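Local coordinates for LPS-assembly lipoprotein LptE (Acinetobacter baumannii, PDB 5TSE) that probably works with LptD in assembling lipopolysaccharide at the surface of the outer membrane, and is thought to bind lipopolysaccharide itself, at residues Asp26-Asn38 against Ile122-Ser134. Residues are numbered along the deposited sequence; the frame is centred on the assembly and turned at random.
Sequences DLETQLKVYLTAN and IDDLAQQITRQIS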
ATOM      1  N   ASP A  26      -4.034   8.962  -4.111  1.00 54.30           N
ATOM      2  CA  ASP A  26      -3.624   8.003  -5.141  1.00 53.16           C
ATOM      3  C   ASP A  26      -3.708   6.564  -4.617  1.00 52.54           C
ATOM      4  O   ASP A  26      -4.217   5.690  -5.301  1.00 52.64           O
ATOM      5  CB  ASP A  26      -2.220   8.327  -5.663  1.00 52.89           C
ATOM      6  CG  ASP A  26      -2.161   9.642  -6.443  1.00 57.68           C
ATOM      7  OD1 ASP A  26      -3.165  10.008  -7.082  1.00 63.63           O
ATOM      8  OD2 ASP A  26      -1.094  10.310  -6.446  1.00 60.20           O
ATOM      9  N   LEU A  27      -3.247   6.317  -3.391  1.00 53.01           N
ATOM     10  CA  LEU A  27      -3.310   4.958  -2.845  1.00 53.95           C
ATOM     11  C   LEU A  27      -4.756   4.589  -2.580  1.00 54.01           C
ATOM     12  O   LEU A  27      -5.178   3.477  -2.904  1.00 50.25           O
ATOM     13  CB  LEU A  27      -2.518   4.817  -1.549  1.00 54.01           C
ATOM     14  CG  LEU A  27      -2.424   3.409  -0.934  1.00 54.39           C
ATOM     15  CD1 LEU A  27      -1.705   2.444  -1.869  1.00 54.66           C
ATOM     16  CD2 LEU A  27      -1.709   3.444   0.399  1.00 53.45           C
ATOM     17  N   GLU A  28      -5.512   5.524  -2.008  1.00 48.37           N
ATOM     18  CA  GLU A  28      -6.903   5.238  -1.689  1.00 52.45           C
ATOM     19  C   GLU A  28      -7.644   4.783  -2.926  1.00 52.39           C
ATOM     20  O   GLU A  28      -8.368   3.802  -2.881  1.00 52.16           O
ATOM     21  CB  GLU A  28      -7.618   6.447  -1.093  1.00 57.16           C
ATOM     22  CG  GLU A  28      -9.036   6.140  -0.615  1.00 59.99           C
ATOM     23  CD  GLU A  28      -9.788   7.360  -0.134  1.00 62.14           C
ATOM     24  OE1 GLU A  28      -9.156   8.391   0.165  1.00 63.67           O
ATOM     25  OE2 GLU A  28     -11.033   7.287  -0.070  1.00 68.92           O
ATOM     26  N   THR A  29      -7.451   5.503  -4.024  1.00 55.55           N
ATOM     27  CA  THR A  29      -8.113   5.177  -5.291  1.00 58.44           C
ATOM     28  C   THR A  29      -7.777   3.752  -5.741  1.00 55.42           C
ATOM     29  O   THR A  29      -8.662   2.951  -5.989  1.00 57.65           O
ATOM     30  CB  THR A  29      -7.688   6.167  -6.394  1.00 60.92           C
ATOM     31  OG1 THR A  29      -8.022   7.502  -5.993  1.00 59.31           O
ATOM     32  CG2 THR A  29      -8.376   5.829  -7.738  1.00 59.55           C
ATOM     33  N   GLN A  30      -6.490   3.447  -5.796  1.00 53.25           N
ATOM     34  CA  GLN A  30      -6.025   2.132  -6.217  1.00 54.66           C
ATOM     35  C   GLN A  30      -6.472   1.015  -5.271  1.00 53.08           C
ATOM     36  O   GLN A  30      -6.800  -0.080  -5.733  1.00 52.55           O
ATOM     37  CB  GLN A  30      -4.501   2.133  -6.410  1.00 53.69           C
ATOM     38  CG  GLN A  30      -4.034   3.166  -7.431  1.00 55.48           C
ATOM     39  CD  GLN A  30      -4.608   2.923  -8.823  1.00 59.01           C
ATOM     40  OE1 GLN A  30      -4.108   2.089  -9.580  1.00 58.62           O
ATOM     41  NE2 GLN A  30      -5.630   3.685  -9.179  1.00 63.32           N
ATOM     42  N   LEU A  31      -6.510   1.273  -3.966  1.00 51.30           N
ATOM     43  CA  LEU A  31      -6.972   0.236  -3.033  1.00 51.93           C
ATOM     44  C   LEU A  31      -8.395  -0.138  -3.303  1.00 55.13           C
ATOM     45  O   LEU A  31      -8.746  -1.312  -3.229  1.00 58.15           O
ATOM     46  CB  LEU A  31      -6.882   0.675  -1.578  1.00 51.43           C
ATOM     47  CG  LEU A  31      -5.508   0.707  -0.957  1.00 49.58           C
ATOM     48  CD1 LEU A  31      -5.578   1.334   0.433  1.00 51.38           C
ATOM     49  CD2 LEU A  31      -4.927  -0.698  -0.919  1.00 49.92           C
ATOM     50  N   LYS A  32      -9.213   0.861  -3.614  1.00 58.10           N
ATOM     51  CA  LYS A  32     -10.628   0.639  -3.881  1.00 62.48           C
ATOM     52  C   LYS A  32     -10.868  -0.237  -5.105  1.00 66.64           C
ATOM     53  O   LYS A  32     -11.624  -1.208  -5.016  1.00 71.63           O
ATOM     54  CB  LYS A  32     -11.382   1.972  -3.996  1.00 63.56           C
ATOM     55  CG  LYS A  32     -11.569   2.675  -2.660  1.00 65.11           C
ATOM     56  CD  LYS A  32     -12.293   4.005  -2.808  1.00 67.75           C
ATOM     57  CE  LYS A  32     -12.532   4.646  -1.449  1.00 69.43           C
ATOM     58  NZ  LYS A  32     -13.162   5.987  -1.557  1.00 72.80           N
ATOM     59  N   VAL A  33     -10.222   0.080  -6.231  1.00 67.60           N
ATOM     60  CA  VAL A  33     -10.417  -0.726  -7.454  1.00 71.39           C
ATOM     61  C   VAL A  33     -10.039  -2.190  -7.212  1.00 68.34           C
ATOM     62  O   VAL A  33     -10.819  -3.090  -7.524  1.00 72.91           O
ATOM     63  CB  VAL A  33      -9.686  -0.159  -8.709  1.00 75.38           C
ATOM     64  CG1 VAL A  33     -10.140   1.270  -8.991  1.00 79.23           C
ATOM     65  CG2 VAL A  33      -8.170  -0.196  -8.571  1.00 73.74           C
ATOM     66  N   TYR A  34      -8.879  -2.414  -6.597  1.00 65.48           N
ATOM     67  CA  TYR A  34      -8.390  -3.770  -6.329  1.00 64.28           C
ATOM     68  C   TYR A  34      -9.174  -4.511  -5.236  1.00 65.39           C
ATOM     69  O   TYR A  34      -9.445  -5.704  -5.382  1.00 70.66           O
ATOM     70  CB  TYR A  34      -6.869  -3.772  -6.046  1.00 58.73           C
ATOM     71  CG  TYR A  34      -6.059  -3.215  -7.197  1.00 56.90           C
ATOM     72  CD1 TYR A  34      -6.200  -3.737  -8.482  1.00 60.22           C
ATOM     73  CD2 TYR A  34      -5.114  -2.217  -7.006  1.00 55.48           C
ATOM     74  CE1 TYR A  34      -5.464  -3.254  -9.548  1.00 57.23           C
ATOM     75  CE2 TYR A  34      -4.368  -1.723  -8.071  1.00 56.64           C
ATOM     76  CZ  TYR A  34      -4.549  -2.251  -9.344  1.00 57.63           C
ATOM     77  OH  TYR A  34      -3.816  -1.792 -10.425  1.00 58.23           O
ATOM     78  N   LEU A  35      -9.529  -3.831  -4.150  1.00 65.39           N
ATOM     79  CA  LEU A  35     -10.331  -4.470  -3.097  1.00 65.72           C
ATOM     80  C   LEU A  35     -11.665  -4.950  -3.656  1.00 66.42           C
ATOM     81  O   LEU A  35     -12.033  -6.111  -3.454  1.00 65.83           O
ATOM     82  CB  LEU A  35     -10.569  -3.530  -1.906  1.00 68.78           C
ATOM     83  CG  LEU A  35      -9.386  -3.319  -0.948  1.00 68.46           C
ATOM     84  CD1 LEU A  35      -9.660  -2.162  -0.014  1.00 68.92           C
ATOM     85  CD2 LEU A  35      -9.083  -4.591  -0.156  1.00 69.21           C
ATOM     86  N   THR A  36     -12.374  -4.066  -4.364  1.00 65.81           N
ATOM     87  CA  THR A  36     -13.684  -4.409  -4.950  1.00 67.99           C
ATOM     88  C   THR A  36     -13.543  -5.565  -5.952  1.00 68.67           C
ATOM     89  O   THR A  36     -14.346  -6.496  -5.952  1.00 70.52           O
ATOM     90  CB  THR A  36     -14.392  -3.180  -5.578  1.00 69.20           C
ATOM     91  OG1 THR A  36     -13.483  -2.465  -6.426  1.00 70.43           O
ATOM     92  CG2 THR A  36     -14.856  -2.237  -4.503  1.00 67.68           C
ATOM     93  N   ALA A  37     -12.482  -5.525  -6.752  1.00 68.54           N
ATOM     94  CA  ALA A  37     -12.199  -6.587  -7.718  1.00 69.36           C
ATOM     95  C   ALA A  37     -12.099  -7.974  -7.035  1.00 72.17           C
ATOM     96  O   ALA A  37     -12.569  -8.971  -7.581  1.00 79.47           O
ATOM     97  CB  ALA A  37     -10.925  -6.265  -8.484  1.00 65.41           C
ATOM     98  N   ASN A  38     -11.500  -8.026  -5.845  1.00 70.67           N
ATOM     99  CA  ASN A  38     -11.383  -9.281  -5.072  1.00 71.95           C
ATOM    100  C   ASN A  38     -12.672  -9.679  -4.353  1.00 74.77           C
ATOM    101  O   ASN A  38     -12.689 -10.656  -3.594  1.00 77.77           O
ATOM    102  CB  ASN A  38     -10.227  -9.189  -4.064  1.00 71.92           C
ATOM    103  CG  ASN A  38      -8.879  -9.457  -4.697  1.00 72.41           C
ATOM    104  OD1 ASN A  38      -8.109  -8.537  -4.964  1.00 77.39           O
ATOM    105  ND2 ASN A  38      -8.604 -10.720  -4.981  1.00 73.65           N
ATOM    106  N   ILE A 122       3.037   2.806  -6.272  1.00 47.28           N
ATOM    107  CA  ILE A 122       1.762   2.907  -5.548  1.00 49.85           C
ATOM    108  C   ILE A 122       0.848   1.759  -5.957  1.00 49.11           C
ATOM    109  O   ILE A 122       0.321   1.044  -5.111  1.00 51.67           O
ATOM    110  CB  ILE A 122       1.065   4.257  -5.820  1.00 51.65           C
ATOM    111  CG1 ILE A 122       1.870   5.373  -5.169  1.00 52.37           C
ATOM    112  CG2 ILE A 122      -0.365   4.250  -5.273  1.00 53.02           C
ATOM    113  CD1 ILE A 122       1.379   6.775  -5.472  1.00 56.90           C
ATOM    114  N   ASP A 123       0.701   1.574  -7.261  1.00 49.69           N
ATOM    115  CA  ASP A 123      -0.129   0.503  -7.816  1.00 51.91           C
ATOM    116  C   ASP A 123       0.322  -0.863  -7.282  1.00 51.50           C
ATOM    117  O   ASP A 123      -0.481  -1.624  -6.761  1.00 54.11           O
ATOM    118  CB  ASP A 123      -0.036   0.517  -9.334  1.00 56.34           C
ATOM    119  CG  ASP A 123      -1.033  -0.391  -9.972  1.00 62.58           C
ATOM    120  OD1 ASP A 123      -2.244  -0.117  -9.811  1.00 65.28           O
ATOM    121  OD2 ASP A 123      -0.619  -1.351 -10.654  1.00 61.79           O
ATOM    122  N   ASP A 124       1.621  -1.142  -7.402  1.00 53.02           N
ATOM    123  CA  ASP A 124       2.242  -2.387  -6.922  1.00 52.46           C
ATOM    124  C   ASP A 124       1.866  -2.596  -5.464  1.00 50.66           C
ATOM    125  O   ASP A 124       1.342  -3.649  -5.092  1.00 54.79           O
ATOM    126  CB  ASP A 124       3.784  -2.280  -7.116  1.00 57.52           C
ATOM    127  CG  ASP A 124       4.588  -3.511  -6.577  1.00 61.52           C
ATOM    128  OD1 ASP A 124       4.121  -4.227  -5.673  1.00 67.95           O
ATOM    129  OD2 ASP A 124       5.730  -3.730  -7.050  1.00 61.96           O
ATOM    130  N   LEU A 125       2.083  -1.573  -4.644  1.00 48.86           N
ATOM    131  CA  LEU A 125       1.774  -1.674  -3.226  1.00 50.22           C
ATOM    132  C   LEU A 125       0.275  -1.882  -2.967  1.00 50.45           C
ATOM    133  O   LEU A 125      -0.080  -2.665  -2.106  1.00 50.46           O
ATOM    134  CB  LEU A 125       2.305  -0.464  -2.454  1.00 50.74           C
ATOM    135  CG  LEU A 125       2.169  -0.542  -0.930  1.00 51.20           C
ATOM    136  CD1 LEU A 125       2.761  -1.846  -0.394  1.00 56.88           C
ATOM    137  CD2 LEU A 125       2.833   0.646  -0.268  1.00 50.07           C
ATOM    138  N   ALA A 126      -0.596  -1.214  -3.722  1.00 50.20           N
ATOM    139  CA  ALA A 126      -2.048  -1.404  -3.552  1.00 51.44           C
ATOM    140  C   ALA A 126      -2.422  -2.883  -3.745  1.00 55.28           C
ATOM    141  O   ALA A 126      -3.241  -3.442  -2.991  1.00 54.38           O
ATOM    142  CB  ALA A 126      -2.831  -0.521  -4.528  1.00 52.09           C
ATOM    143  N   GLN A 127      -1.795  -3.514  -4.743  1.00 56.74           N
ATOM    144  CA  GLN A 127      -2.032  -4.926  -5.052  1.00 57.32           C
ATOM    145  C   GLN A 127      -1.506  -5.840  -3.935  1.00 56.72           C
ATOM    146  O   GLN A 127      -2.179  -6.799  -3.582  1.00 63.10           O
ATOM    147  CB  GLN A 127      -1.438  -5.299  -6.432  1.00 58.51           C
ATOM    148  CG  GLN A 127      -2.035  -4.483  -7.575  1.00 58.71           C
ATOM    149  CD  GLN A 127      -1.578  -4.924  -8.965  1.00 62.92           C
ATOM    150  OE1 GLN A 127      -1.510  -6.111  -9.264  1.00 67.62           O
ATOM    151  NE2 GLN A 127      -1.307  -3.954  -9.833  1.00 61.65           N
ATOM    152  N   GLN A 128      -0.336  -5.539  -3.359  1.00 54.94           N
ATOM    153  CA  GLN A 128       0.194  -6.368  -2.246  1.00 57.57           C
ATOM    154  C   GLN A 128      -0.701  -6.285  -1.011  1.00 56.00           C
ATOM    155  O   GLN A 128      -0.915  -7.280  -0.328  1.00 56.91           O
ATOM    156  CB  GLN A 128       1.605  -5.962  -1.801  1.00 55.16           C
ATOM    157  CG  GLN A 128       2.726  -6.166  -2.793  1.00 55.70           C
ATOM    158  CD  GLN A 128       4.059  -5.715  -2.199  1.00 54.79           C
ATOM    159  OE1 GLN A 128       4.523  -6.247  -1.175  1.00 59.20           O
ATOM    160  NE2 GLN A 128       4.680  -4.746  -2.829  1.00 50.53           N
ATOM    161  N   ILE A 129      -1.160  -5.081  -0.690  1.00 54.38           N
ATOM    162  CA  ILE A 129      -2.046  -4.892   0.464  1.00 55.94           C
ATOM    163  C   ILE A 129      -3.304  -5.709   0.248  1.00 58.55           C
ATOM    164  O   ILE A 129      -3.736  -6.438   1.127  1.00 59.88           O
ATOM    165  CB  ILE A 129      -2.450  -3.423   0.642  1.00 52.86           C
ATOM    166  CG1 ILE A 129      -1.217  -2.592   1.007  1.00 52.20           C
ATOM    167  CG2 ILE A 129      -3.497  -3.291   1.739  1.00 53.01           C
ATOM    168  CD1 ILE A 129      -1.425  -1.094   0.894  1.00 49.81           C
ATOM    169  N   THR A 130      -3.878  -5.567  -0.935  1.00 60.70           N
ATOM    170  CA  THR A 130      -5.084  -6.280  -1.296  1.00 66.60           C
ATOM    171  C   THR A 130      -4.868  -7.806  -1.300  1.00 73.48           C
ATOM    172  O   THR A 130      -5.742  -8.568  -0.871  1.00 79.39           O
ATOM    173  CB  THR A 130      -5.588  -5.771  -2.653  1.00 66.21           C
ATOM    174  OG1 THR A 130      -5.961  -4.394  -2.512  1.00 63.18           O
ATOM    175  CG2 THR A 130      -6.769  -6.550  -3.112  1.00 72.60           C
ATOM    176  N   ARG A 131      -3.695  -8.232  -1.757  1.00 66.13           N
ATOM    177  CA  ARG A 131      -3.338  -9.651  -1.799  1.00 70.08           C
ATOM    178  C   ARG A 131      -3.398 -10.229  -0.388  1.00 67.70           C
ATOM    179  O   ARG A 131      -4.127 -11.191  -0.139  1.00 65.14           O
ATOM    180  CB  ARG A 131      -1.907  -9.841  -2.346  1.00 78.39           C
ATOM    181  CG  ARG A 131      -1.503 -11.276  -2.705  1.00 83.70           C
ATOM    182  CD  ARG A 131      -2.068 -11.751  -4.051  1.00 89.31           C
ATOM    183  NE  ARG A 131      -1.491 -11.033  -5.206  1.00 98.06           N
ATOM    184  CZ  ARG A 131      -2.019  -9.961  -5.826  1.00109.96           C
ATOM    185  NH1 ARG A 131      -3.184  -9.421  -5.439  1.00110.94           N
ATOM    186  NH2 ARG A 131      -1.369  -9.415  -6.861  1.00108.63           N
ATOM    187  N   GLN A 132      -2.654  -9.625   0.539  1.00 67.77           N
ATOM    188  CA  GLN A 132      -2.601 -10.140   1.911  1.00 71.73           C
ATOM    189  C   GLN A 132      -3.927 -10.166   2.658  1.00 71.51           C
ATOM    190  O   GLN A 132      -4.085 -10.964   3.578  1.00 74.90           O
ATOM    191  CB  GLN A 132      -1.523  -9.453   2.748  1.00 73.11           C
ATOM    192  CG  GLN A 132      -0.113  -9.788   2.267  1.00 77.00           C
ATOM    193  CD  GLN A 132       0.943  -9.593   3.335  1.00 75.84           C
ATOM    194  OE1 GLN A 132       0.635  -9.455   4.517  1.00 78.42           O
ATOM    195  NE2 GLN A 132       2.197  -9.638   2.930  1.00 80.73           N
ATOM    196  N   ILE A 133      -4.863  -9.309   2.266  1.00 69.06           N
ATOM    197  CA  ILE A 133      -6.195  -9.301   2.875  1.00 71.97           C
ATOM    198  C   ILE A 133      -6.998 -10.465   2.289  1.00 71.06           C
ATOM    199  O   ILE A 133      -7.470 -11.327   3.021  1.00 69.90           O
ATOM    200  CB  ILE A 133      -6.912  -7.953   2.633  1.00 71.70           C
ATOM    201  CG1 ILE A 133      -6.242  -6.866   3.478  1.00 70.72           C
ATOM    202  CG2 ILE A 133      -8.389  -8.021   2.994  1.00 71.39           C
ATOM    203  CD1 ILE A 133      -6.737  -5.475   3.184  1.00 74.81           C
ATOM    204  N   SER A 134      -7.116 -10.480   0.964  1.00 73.56           N
ATOM    205  CA  SER A 134      -7.857 -11.516   0.229  1.00 76.02           C
ATOM    206  C   SER A 134      -7.322 -12.932   0.463  1.00 72.27           C
ATOM    207  O   SER A 134      -8.086 -13.891   0.445  1.00 70.39           O
ATOM    208  CB  SER A 134      -7.826 -11.206  -1.270  1.00 76.86           C
ATOM    209  OG  SER A 134      -6.488 -11.153  -1.746  1.00 73.71           O
TER
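The ring of Tyr-34 lies between an aliphatic group of its own helix and one of the other: Gln-127 CG covers one face in a CH-pi contact, 3.8 Å from the ring centroid and set toward the rim, while Val-33 CG2 sits over the centre of the opposite face. At the edge, Asp-123 OD1 lies in the ring plane and accepts a hydrogen bond from Tyr-34 OH; the 2.4 Å between these two oxygens is very short, and the exact length is doubtful. Ring and carboxylate are turned 58° against each other. Asp-123 reaches the phenol because its CG stands opposite the backbone N (chi1 -170°). Its other oxygen, OD2, takes a weak bond from Gln-127 NE2 one turn on, which links the group at the ring's edge to the one over its face. Also at the edge, the methyl of Ala-126 meets Tyr-34 CD2 at 3.8 Å. The packing is knobs-into-holes in both directions: Tyr-34 enters the hole formed by Asp-123, Ala-126, Gln-127 and Thr-130, and Ala-126 that formed by Leu-27, Gln-30, Leu-31 and Tyr-34. The small Ala-126 probably helps the two segments, whose directions differ by 45°, to come within 8.8 Å of each other between their axes. Both pack on one face of the mixed beta-sheet in this alpha/beta fold of the LptE family, with Ile-122 and Ile-129 touching strand 68-81 and Leu-35 touching strand 15-19. On the sheet side of the tyrosine the contact is apolar. Leu-31 CD2 touches Ile-129 CD1 at 4.0 Å, the two side chains crossing nearly at right angles, and Leu-27 CD1 lies 4.1 Å from Ile-122 CG2. Thr-130, buried beside Tyr-34 CB and Leu-35, satisfies its hydroxyl by donating to Ala-126 O at 2.9 Å, on the opposite face of that carbonyl from its own backbone N-H.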